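Local coordinates for protein adenylosuccinate lyase (Francisella tularensis subsp. tularensis SCHU S4, PDB 4EEI) that probably cleaves adenylosuccinate to AMP and fumarate, and the succinylated aminoimidazole carboxamide ribotide to the free aminoimidazole carboxamide ribotide and fumarate, in purine biosynthesis, at residues E25-I30 / K86-G91; K115-L120 / V159-R164. One frame throughout, in Å; residues are numbered along the deposited sequence.

Contact 1 (E25-I30 / K86-G91); sequences EVELAI and KFFHFG
The carboxylate of E27, on helix 16-33, meets the imidazole of H89 in a His-carboxylate hydrogen bond that ties this helix to the loop between helices 68-77 and 94-131. H89 ND1 donates to E27 OE2 over 2.5 Å, a short and nearly straight bond (166° at the hydrogen). It enters by the syn lone pair of OE2, and the oxygen lies close to the imidazole plane, although the carboxylate itself is twisted 56° from that ring. E27 reaches this position with a folded chain: CG is anti to its own carbonyl carbon (chi1 -69°) and a further bend follows at chi2. The other oxygen, E27 OE1, accepts from a water at 2.7 Å; the same water donates to E27 O and accepts from H89 N, so the carboxylate is held at both oxygens and the loop backbone is bridged to the helix. F88 packs against the aliphatic part of E27, its CZ 3.7 Å from E27 CB, with OE1 over one ring face and L28 CD2 at the ring edge. I97 and C73 also pack on both E27 and H89. The ND1 bond would help fix the rotation of the imidazole. H89 lies about 5 Å from bound succinate and beside S94, which binds succinate and fumarate; E27, behind H89, probably helps hold the ring beside the succinate-binding part of the adenylosuccinate lyase active site.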
ATOM      1  N   GLU B  25      -0.448 -30.446  19.331  1.00 25.26           N
ATOM      2  CA  GLU B  25      -1.584 -31.160  18.754  1.00 27.17           C
ATOM      3  C   GLU B  25      -1.250 -31.668  17.350  1.00 23.92           C
ATOM      4  O   GLU B  25      -1.590 -32.798  16.984  1.00 25.68           O
ATOM      5  CB  GLU B  25      -2.826 -30.259  18.711  1.00 26.14           C
ATOM      6  CG  GLU B  25      -4.057 -30.965  18.142  1.00 33.08           C
ATOM      7  CD  GLU B  25      -5.281 -30.060  18.021  1.00 36.21           C
ATOM      8  OE1 GLU B  25      -5.270 -28.941  18.581  1.00 34.68           O
ATOM      9  OE2 GLU B  25      -6.256 -30.475  17.354  1.00 35.40           O
ATOM     10  N   VAL B  26      -0.577 -30.830  16.566  1.00 22.79           N
ATOM     11  CA  VAL B  26      -0.129 -31.213  15.228  1.00 22.89           C
ATOM     12  C   VAL B  26       0.922 -32.326  15.250  1.00 26.23           C
ATOM     13  O   VAL B  26       0.840 -33.281  14.461  1.00 26.20           O
ATOM     14  CB  VAL B  26       0.381 -29.978  14.462  1.00 21.88           C
ATOM     15  CG1 VAL B  26       0.910 -30.370  13.101  1.00 23.81           C
ATOM     16  CG2 VAL B  26      -0.745 -28.971  14.323  1.00 23.48           C
ATOM     17  N   GLU B  27       1.905 -32.216  16.143  1.00 24.00           N
ATOM     18  CA  GLU B  27       2.913 -33.270  16.294  1.00 25.26           C
ATOM     19  C   GLU B  27       2.260 -34.607  16.645  1.00 31.93           C
ATOM     20  O   GLU B  27       2.688 -35.664  16.176  1.00 30.42           O
ATOM     21  CB  GLU B  27       3.920 -32.922  17.401  1.00 27.68           C
ATOM     22  CG  GLU B  27       4.870 -31.761  17.100  1.00 29.12           C
ATOM     23  CD  GLU B  27       6.092 -32.171  16.278  1.00 39.00           C
ATOM     24  OE1 GLU B  27       6.107 -33.290  15.711  1.00 36.93           O
ATOM     25  OE2 GLU B  27       7.049 -31.364  16.201  1.00 42.14           O
ATOM     26  N   LEU B  28       1.225 -34.563  17.474  1.00 26.40           N
ATOM     27  CA  LEU B  28       0.608 -35.797  17.948  1.00 27.77           C
ATOM     28  C   LEU B  28      -0.328 -36.371  16.898  1.00 27.56           C
ATOM     29  O   LEU B  28      -0.591 -37.569  16.882  1.00 28.68           O
ATOM     30  CB  LEU B  28      -0.135 -35.558  19.263  1.00 30.73           C
ATOM     31  CG  LEU B  28       0.780 -35.202  20.426  1.00 31.82           C
ATOM     32  CD1 LEU B  28      -0.028 -34.949  21.690  1.00 32.98           C
ATOM     33  CD2 LEU B  28       1.791 -36.323  20.635  1.00 31.23           C
ATOM     34  N   ALA B  29      -0.834 -35.510  16.020  1.00 28.26           N
ATOM     35  CA  ALA B  29      -1.669 -35.980  14.912  1.00 32.21           C
ATOM     36  C   ALA B  29      -0.864 -36.849  13.944  1.00 33.03           C
ATOM     37  O   ALA B  29      -1.297 -37.949  13.574  1.00 27.16           O
ATOM     38  CB  ALA B  29      -2.310 -34.809  14.183  1.00 24.67           C
ATOM     39  N   ILE B  30       0.305 -36.366  13.524  1.00 25.58           N
ATOM     40  CA  ILE B  30       1.143 -37.162  12.631  1.00 25.87           C
ATOM     41  C   ILE B  30       1.721 -38.375  13.374  1.00 27.90           C
ATOM     42  O   ILE B  30       1.851 -39.461  12.806  1.00 28.36           O
ATOM     43  CB  ILE B  30       2.251 -36.310  11.951  1.00 32.27           C
ATOM     44  CG1 ILE B  30       2.994 -37.141  10.902  1.00 32.45           C
ATOM     45  CG2 ILE B  30       3.227 -35.740  12.976  1.00 29.58           C
ATOM     46  CD1 ILE B  30       2.084 -37.672   9.812  1.00 32.59           C
ATOM     47  N   LYS B  86      10.932 -41.315  21.164  1.00 39.47           N
ATOM     48  CA  LYS B  86      11.726 -41.702  19.997  1.00 41.05           C
ATOM     49  C   LYS B  86      11.186 -41.219  18.644  1.00 41.47           C
ATOM     50  O   LYS B  86      11.949 -40.745  17.793  1.00 41.06           O
ATOM     51  CB  LYS B  86      11.913 -43.217  19.954  1.00 42.65           C
ATOM     52  CG  LYS B  86      12.709 -43.668  18.756  1.00 40.91           C
ATOM     53  CD  LYS B  86      13.232 -45.083  18.908  1.00 43.55           C
ATOM     54  CE  LYS B  86      14.199 -45.388  17.784  1.00 45.66           C
ATOM     55  NZ  LYS B  86      14.799 -46.752  17.854  1.00 46.31           N
ATOM     56  N   PHE B  87       9.880 -41.351  18.440  1.00 37.04           N
ATOM     57  CA  PHE B  87       9.305 -41.026  17.144  1.00 34.58           C
ATOM     58  C   PHE B  87       8.650 -39.654  17.137  1.00 34.12           C
ATOM     59  O   PHE B  87       7.955 -39.292  16.187  1.00 35.30           O
ATOM     60  CB  PHE B  87       8.327 -42.115  16.701  1.00 33.75           C
ATOM     61  CG  PHE B  87       8.998 -43.412  16.338  1.00 34.95           C
ATOM     62  CD1 PHE B  87       8.887 -44.528  17.159  1.00 36.65           C
ATOM     63  CD2 PHE B  87       9.762 -43.507  15.190  1.00 38.19           C
ATOM     64  CE1 PHE B  87       9.511 -45.717  16.827  1.00 39.60           C
ATOM     65  CE2 PHE B  87      10.387 -44.690  14.852  1.00 36.74           C
ATOM     66  CZ  PHE B  87      10.264 -45.798  15.671  1.00 38.66           C
ATOM     67  N   PHE B  88       8.881 -38.884  18.194  1.00 31.96           N
ATOM     68  CA  PHE B  88       8.379 -37.519  18.231  1.00 37.20           C
ATOM     69  C   PHE B  88       9.084 -36.725  17.137  1.00 35.16           C
ATOM     70  O   PHE B  88      10.310 -36.790  17.002  1.00 36.92           O
ATOM     71  CB  PHE B  88       8.604 -36.880  19.602  1.00 38.50           C
ATOM     72  CG  PHE B  88       7.771 -35.648  19.835  1.00 37.06           C
ATOM     73  CD1 PHE B  88       6.429 -35.761  20.172  1.00 31.97           C
ATOM     74  CD2 PHE B  88       8.324 -34.379  19.702  1.00 37.35           C
ATOM     75  CE1 PHE B  88       5.648 -34.629  20.387  1.00 33.30           C
ATOM     76  CE2 PHE B  88       7.551 -33.240  19.916  1.00 36.46           C
ATOM     77  CZ  PHE B  88       6.210 -33.366  20.256  1.00 33.61           C
ATOM     78  N   HIS B  89       8.298 -36.015  16.336  1.00 29.22           N
ATOM     79  CA  HIS B  89       8.830 -35.216  15.232  1.00 30.34           C
ATOM     80  C   HIS B  89       9.626 -36.074  14.244  1.00 36.52           C
ATOM     81  O   HIS B  89      10.777 -35.782  13.928  1.00 40.74           O
ATOM     82  CB  HIS B  89       9.689 -34.072  15.774  1.00 32.72           C
ATOM     83  CG  HIS B  89       9.895 -32.957  14.800  1.00 34.37           C
ATOM     84  ND1 HIS B  89       9.006 -31.911  14.670  1.00 34.95           N
ATOM     85  CD2 HIS B  89      10.886 -32.722  13.909  1.00 37.00           C
ATOM     86  CE1 HIS B  89       9.442 -31.079  13.739  1.00 35.63           C
ATOM     87  NE2 HIS B  89      10.581 -31.550  13.262  1.00 36.93           N
ATOM     88  N   PHE B  90       9.001 -37.139  13.761  1.00 31.41           N
ATOM     89  CA  PHE B  90       9.666 -38.060  12.863  1.00 30.85           C
ATOM     90  C   PHE B  90       9.178 -37.807  11.441  1.00 30.77           C
ATOM     91  O   PHE B  90       7.972 -37.734  11.205  1.00 30.45           O
ATOM     92  CB  PHE B  90       9.353 -39.492  13.302  1.00 32.45           C
ATOM     93  CG  PHE B  90      10.053 -40.547  12.507  1.00 36.95           C
ATOM     94  CD1 PHE B  90       9.431 -41.135  11.417  1.00 36.54           C
ATOM     95  CD2 PHE B  90      11.319 -40.980  12.868  1.00 38.99           C
ATOM     96  CE1 PHE B  90      10.062 -42.125  10.693  1.00 38.35           C
ATOM     97  CE2 PHE B  90      11.963 -41.971  12.141  1.00 41.66           C
ATOM     98  CZ  PHE B  90      11.332 -42.544  11.048  1.00 40.03           C
ATOM     99  N   GLY B  91      10.109 -37.639  10.507  1.00 27.20           N
ATOM    100  CA  GLY B  91       9.762 -37.506   9.099  1.00 28.74           C
ATOM    101  C   GLY B  91       9.302 -36.119   8.666  1.00 29.29           C
ATOM    102  O   GLY B  91       9.478 -35.738   7.504  1.00 32.21           O
TER
HETATM  103  O   HOH W   1       5.515 -35.956  15.970  1.00 29.02           O

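Contact 2 (K115-L120 / V159-R164); sequences KDLEAL and VEFKRR
L117 and L120 of helix 94-131 close on the ring of F161 of helix 151-173, forming the tight apolar side of a buried, nearly antiparallel helix pair. The short segments' axes approach to 9.6 Å and their directions differ by 158°. L120 places CD2 over one face of the phenyl ring, 3.8 Å from its centroid and 15° off the ring normal, a CH-pi contact. L117 comes to the same ring obliquely, with CD1 3.5 Å from F161 CD1, while its other methyl, CD2, lies 4.0 Å from R164 C, against the backbone of the facing helix. Both leucines have CG anti to the backbone N (chi1 175° for L117), which carries their branched ends across the gap between the helices. C121 and L124 add to the packing around F161, and A232 of helix 217-244 also touches it. R164 contributes its CB near L117 but sends its guanidinium away, to D167 and to D217 of the second subunit.

The other side of the pair is looser and polar. The ends of E118 and K162, both partly exposed, draw nearer each other, yet E118 OE2 and K162 NZ remain 4.9 Å apart. A water accepts from K162 NZ at 3.0 Å; its link onward to E118 OE2 is doubtful, the distance being implausibly short. Such antiparallel packing of long helices is characteristic of the central helical bundle of the fumarase/aspartase superfamily, whose helices build the tetramer core.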
ATOM      1  N   LYS B 115     -18.350 -14.626  14.240  1.00 20.83           N
ATOM      2  CA  LYS B 115     -19.414 -14.411  15.215  1.00 23.03           C
ATOM      3  C   LYS B 115     -19.645 -12.919  15.388  1.00 25.38           C
ATOM      4  O   LYS B 115     -20.789 -12.450  15.411  1.00 24.54           O
ATOM      5  CB  LYS B 115     -19.046 -15.025  16.570  1.00 25.71           C
ATOM      6  CG  LYS B 115     -20.086 -14.767  17.653  1.00 34.29           C
ATOM      7  CD  LYS B 115     -19.570 -15.127  19.045  1.00 43.42           C
ATOM      8  CE  LYS B 115     -20.646 -14.926  20.122  1.00 47.94           C
ATOM      9  NZ  LYS B 115     -21.186 -13.531  20.174  1.00 49.31           N
ATOM     10  N   ASP B 116     -18.556 -12.166  15.497  1.00 21.24           N
ATOM     11  CA  ASP B 116     -18.675 -10.723  15.710  1.00 22.57           C
ATOM     12  C   ASP B 116     -19.123  -9.965  14.457  1.00 20.71           C
ATOM     13  O   ASP B 116     -19.834  -8.972  14.562  1.00 20.43           O
ATOM     14  CB  ASP B 116     -17.368 -10.144  16.261  1.00 22.88           C
ATOM     15  CG  ASP B 116     -17.104 -10.575  17.696  1.00 32.27           C
ATOM     16  OD1 ASP B 116     -18.076 -10.723  18.462  1.00 33.52           O
ATOM     17  OD2 ASP B 116     -15.926 -10.783  18.056  1.00 33.44           O
ATOM     18  N   LEU B 117     -18.710 -10.423  13.279  1.00 17.82           N
ATOM     19  CA  LEU B 117     -19.178  -9.803  12.039  1.00 19.33           C
ATOM     20  C   LEU B 117     -20.682 -10.024  11.845  1.00 21.33           C
ATOM     21  O   LEU B 117     -21.411  -9.107  11.466  1.00 19.66           O
ATOM     22  CB  LEU B 117     -18.387 -10.321  10.831  1.00 18.51           C
ATOM     23  CG  LEU B 117     -18.812  -9.874   9.425  1.00 19.97           C
ATOM     24  CD1 LEU B 117     -18.756  -8.359   9.293  1.00 22.03           C
ATOM     25  CD2 LEU B 117     -17.931 -10.521   8.367  1.00 22.43           C
ATOM     26  N   GLU B 118     -21.158 -11.234  12.117  1.00 18.79           N
ATOM     27  CA  GLU B 118     -22.589 -11.503  11.994  1.00 20.68           C
ATOM     28  C   GLU B 118     -23.384 -10.684  13.016  1.00 23.98           C
ATOM     29  O   GLU B 118     -24.487 -10.213  12.733  1.00 23.77           O
ATOM     30  CB  GLU B 118     -22.877 -12.999  12.152  1.00 23.15           C
ATOM     31  CG  GLU B 118     -24.328 -13.373  11.863  1.00 25.81           C
ATOM     32  CD  GLU B 118     -24.489 -14.832  11.466  1.00 36.15           C
ATOM     33  OE1 GLU B 118     -23.783 -15.684  12.049  1.00 39.38           O
ATOM     34  OE2 GLU B 118     -25.320 -15.124  10.572  1.00 36.96           O
ATOM     35  N   ALA B 119     -22.827 -10.509  14.213  1.00 21.84           N
ATOM     36  CA  ALA B 119     -23.510  -9.723  15.234  1.00 21.61           C
ATOM     37  C   ALA B 119     -23.603  -8.252  14.815  1.00 21.91           C
ATOM     38  O   ALA B 119     -24.595  -7.577  15.113  1.00 24.69           O
ATOM     39  CB  ALA B 119     -22.814  -9.864  16.583  1.00 24.37           C
ATOM     40  N   LEU B 120     -22.572  -7.751  14.143  1.00 21.31           N
ATOM     41  CA  LEU B 120     -22.602  -6.372  13.649  1.00 21.43           C
ATOM     42  C   LEU B 120     -23.662  -6.236  12.553  1.00 23.78           C
ATOM     43  O   LEU B 120     -24.381  -5.236  12.494  1.00 22.94           O
ATOM     44  CB  LEU B 120     -21.230  -5.945  13.115  1.00 16.91           C
ATOM     45  CG  LEU B 120     -21.247  -4.591  12.391  1.00 16.98           C
ATOM     46  CD1 LEU B 120     -21.745  -3.486  13.325  1.00 16.35           C
ATOM     47  CD2 LEU B 120     -19.882  -4.243  11.823  1.00 17.29           C
ATOM     48  N   VAL B 159     -25.948  -4.735   3.997  1.00 18.17           N
ATOM     49  CA  VAL B 159     -25.723  -5.609   2.854  1.00 19.65           C
ATOM     50  C   VAL B 159     -24.238  -5.726   2.514  1.00 20.61           C
ATOM     51  O   VAL B 159     -23.784  -6.779   2.067  1.00 20.48           O
ATOM     52  CB  VAL B 159     -26.548  -5.210   1.605  1.00 22.35           C
ATOM     53  CG1 VAL B 159     -28.037  -5.366   1.887  1.00 23.70           C
ATOM     54  CG2 VAL B 159     -26.226  -3.777   1.165  1.00 21.51           C
ATOM     55  N   GLU B 160     -23.477  -4.661   2.743  1.00 19.89           N
ATOM     56  CA  GLU B 160     -22.042  -4.712   2.455  1.00 22.16           C
ATOM     57  C   GLU B 160     -21.328  -5.651   3.428  1.00 19.39           C
ATOM     58  O   GLU B 160     -20.519  -6.486   3.019  1.00 18.48           O
ATOM     59  CB  GLU B 160     -21.403  -3.317   2.500  1.00 20.71           C
ATOM     60  CG  GLU B 160     -19.902  -3.353   2.217  1.00 25.91           C
ATOM     61  CD  GLU B 160     -19.238  -1.977   2.234  1.00 30.02           C
ATOM     62  OE1 GLU B 160     -19.899  -0.985   2.638  1.00 28.65           O
ATOM     63  OE2 GLU B 160     -18.045  -1.896   1.849  1.00 26.49           O
ATOM     64  N   PHE B 161     -21.626  -5.509   4.719  1.00 18.25           N
ATOM     65  CA  PHE B 161     -21.060  -6.408   5.719  1.00 18.36           C
ATOM     66  C   PHE B 161     -21.527  -7.853   5.512  1.00 20.27           C
ATOM     67  O   PHE B 161     -20.775  -8.786   5.798  1.00 20.38           O
ATOM     68  CB  PHE B 161     -21.376  -5.920   7.148  1.00 17.98           C
ATOM     69  CG  PHE B 161     -20.473  -4.810   7.614  1.00 19.15           C
ATOM     70  CD1 PHE B 161     -19.170  -5.094   8.027  1.00 19.07           C
ATOM     71  CD2 PHE B 161     -20.909  -3.489   7.627  1.00 19.08           C
ATOM     72  CE1 PHE B 161     -18.312  -4.076   8.460  1.00 18.86           C
ATOM     73  CE2 PHE B 161     -20.061  -2.455   8.066  1.00 19.86           C
ATOM     74  CZ  PHE B 161     -18.760  -2.755   8.483  1.00 20.97           C
ATOM     75  N   LYS B 162     -22.747  -8.045   5.000  1.00 17.07           N
ATOM     76  CA  LYS B 162     -23.196  -9.406   4.649  1.00 16.92           C
ATOM     77  C   LYS B 162     -22.428  -9.986   3.454  1.00 18.07           C
ATOM     78  O   LYS B 162     -22.195 -11.203   3.375  1.00 19.33           O
ATOM     79  CB  LYS B 162     -24.712  -9.456   4.383  1.00 16.54           C
ATOM     80  CG  LYS B 162     -25.577  -9.269   5.632  1.00 21.45           C
ATOM     81  CD  LYS B 162     -25.676 -10.557   6.455  1.00 22.43           C
ATOM     82  CE  LYS B 162     -26.501 -11.600   5.719  1.00 29.55           C
ATOM     83  NZ  LYS B 162     -26.230 -12.987   6.208  1.00 31.14           N
ATOM     84  N   ARG B 163     -22.050  -9.137   2.504  1.00 15.60           N
ATOM     85  CA  ARG B 163     -21.216  -9.617   1.402  1.00 16.96           C
ATOM     86  C   ARG B 163     -19.888 -10.115   1.973  1.00 19.03           C
ATOM     87  O   ARG B 163     -19.367 -11.146   1.540  1.00 20.41           O
ATOM     88  CB  ARG B 163     -20.994  -8.523   0.347  1.00 20.71           C
ATOM     89  CG  ARG B 163     -22.224  -8.231  -0.512  1.00 20.24           C
ATOM     90  CD  ARG B 163     -21.894  -7.317  -1.710  1.00 21.62           C
ATOM     91  NE  ARG B 163     -21.582  -5.926  -1.344  1.00 21.82           N
ATOM     92  CZ  ARG B 163     -22.502  -4.983  -1.160  1.00 21.12           C
ATOM     93  NH1 ARG B 163     -23.794  -5.282  -1.254  1.00 18.70           N
ATOM     94  NH2 ARG B 163     -22.142  -3.741  -0.872  1.00 23.23           N
ATOM     95  N   ARG B 164     -19.354  -9.397   2.956  1.00 17.08           N
ATOM     96  CA  ARG B 164     -18.091  -9.805   3.579  1.00 17.19           C
ATOM     97  C   ARG B 164     -18.285 -11.059   4.426  1.00 19.09           C
ATOM     98  O   ARG B 164     -17.410 -11.930   4.470  1.00 22.32           O
ATOM     99  CB  ARG B 164     -17.518  -8.675   4.434  1.00 18.59           C
ATOM    100  CG  ARG B 164     -17.274  -7.372   3.673  1.00 17.92           C
ATOM    101  CD  ARG B 164     -16.057  -7.445   2.728  1.00 18.03           C
ATOM    102  NE  ARG B 164     -16.343  -8.193   1.500  1.00 17.91           N
ATOM    103  CZ  ARG B 164     -17.002  -7.695   0.455  1.00 19.31           C
ATOM    104  NH1 ARG B 164     -17.235  -8.450  -0.610  1.00 20.78           N
ATOM    105  NH2 ARG B 164     -17.426  -6.436   0.476  1.00 21.15           N
TER
HETATM  106  O   HOH W   2     -26.400 -13.414   9.217  1.00 35.64           O

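Overall arrangement
Contact 1 closes before contact 2 opens along the chain, and their centres lie 39 Å apart, with nearest atoms about 20 Å from each other. Helix 94-131 connects them: it starts just after the loop 86-91, its early residue I97 packs on contact 1, and farther along it supplies segment 115-120. Contact 1 is peripheral, 36 Å from the centre of the chain and close to the bound succinate, whereas contact 2 is only 6 Å from that centre, away from the annotated sites. Both contacts touch the second subunit. Helix 94-131 runs from the ligand-binding end to the middle of the chain's helical bundle.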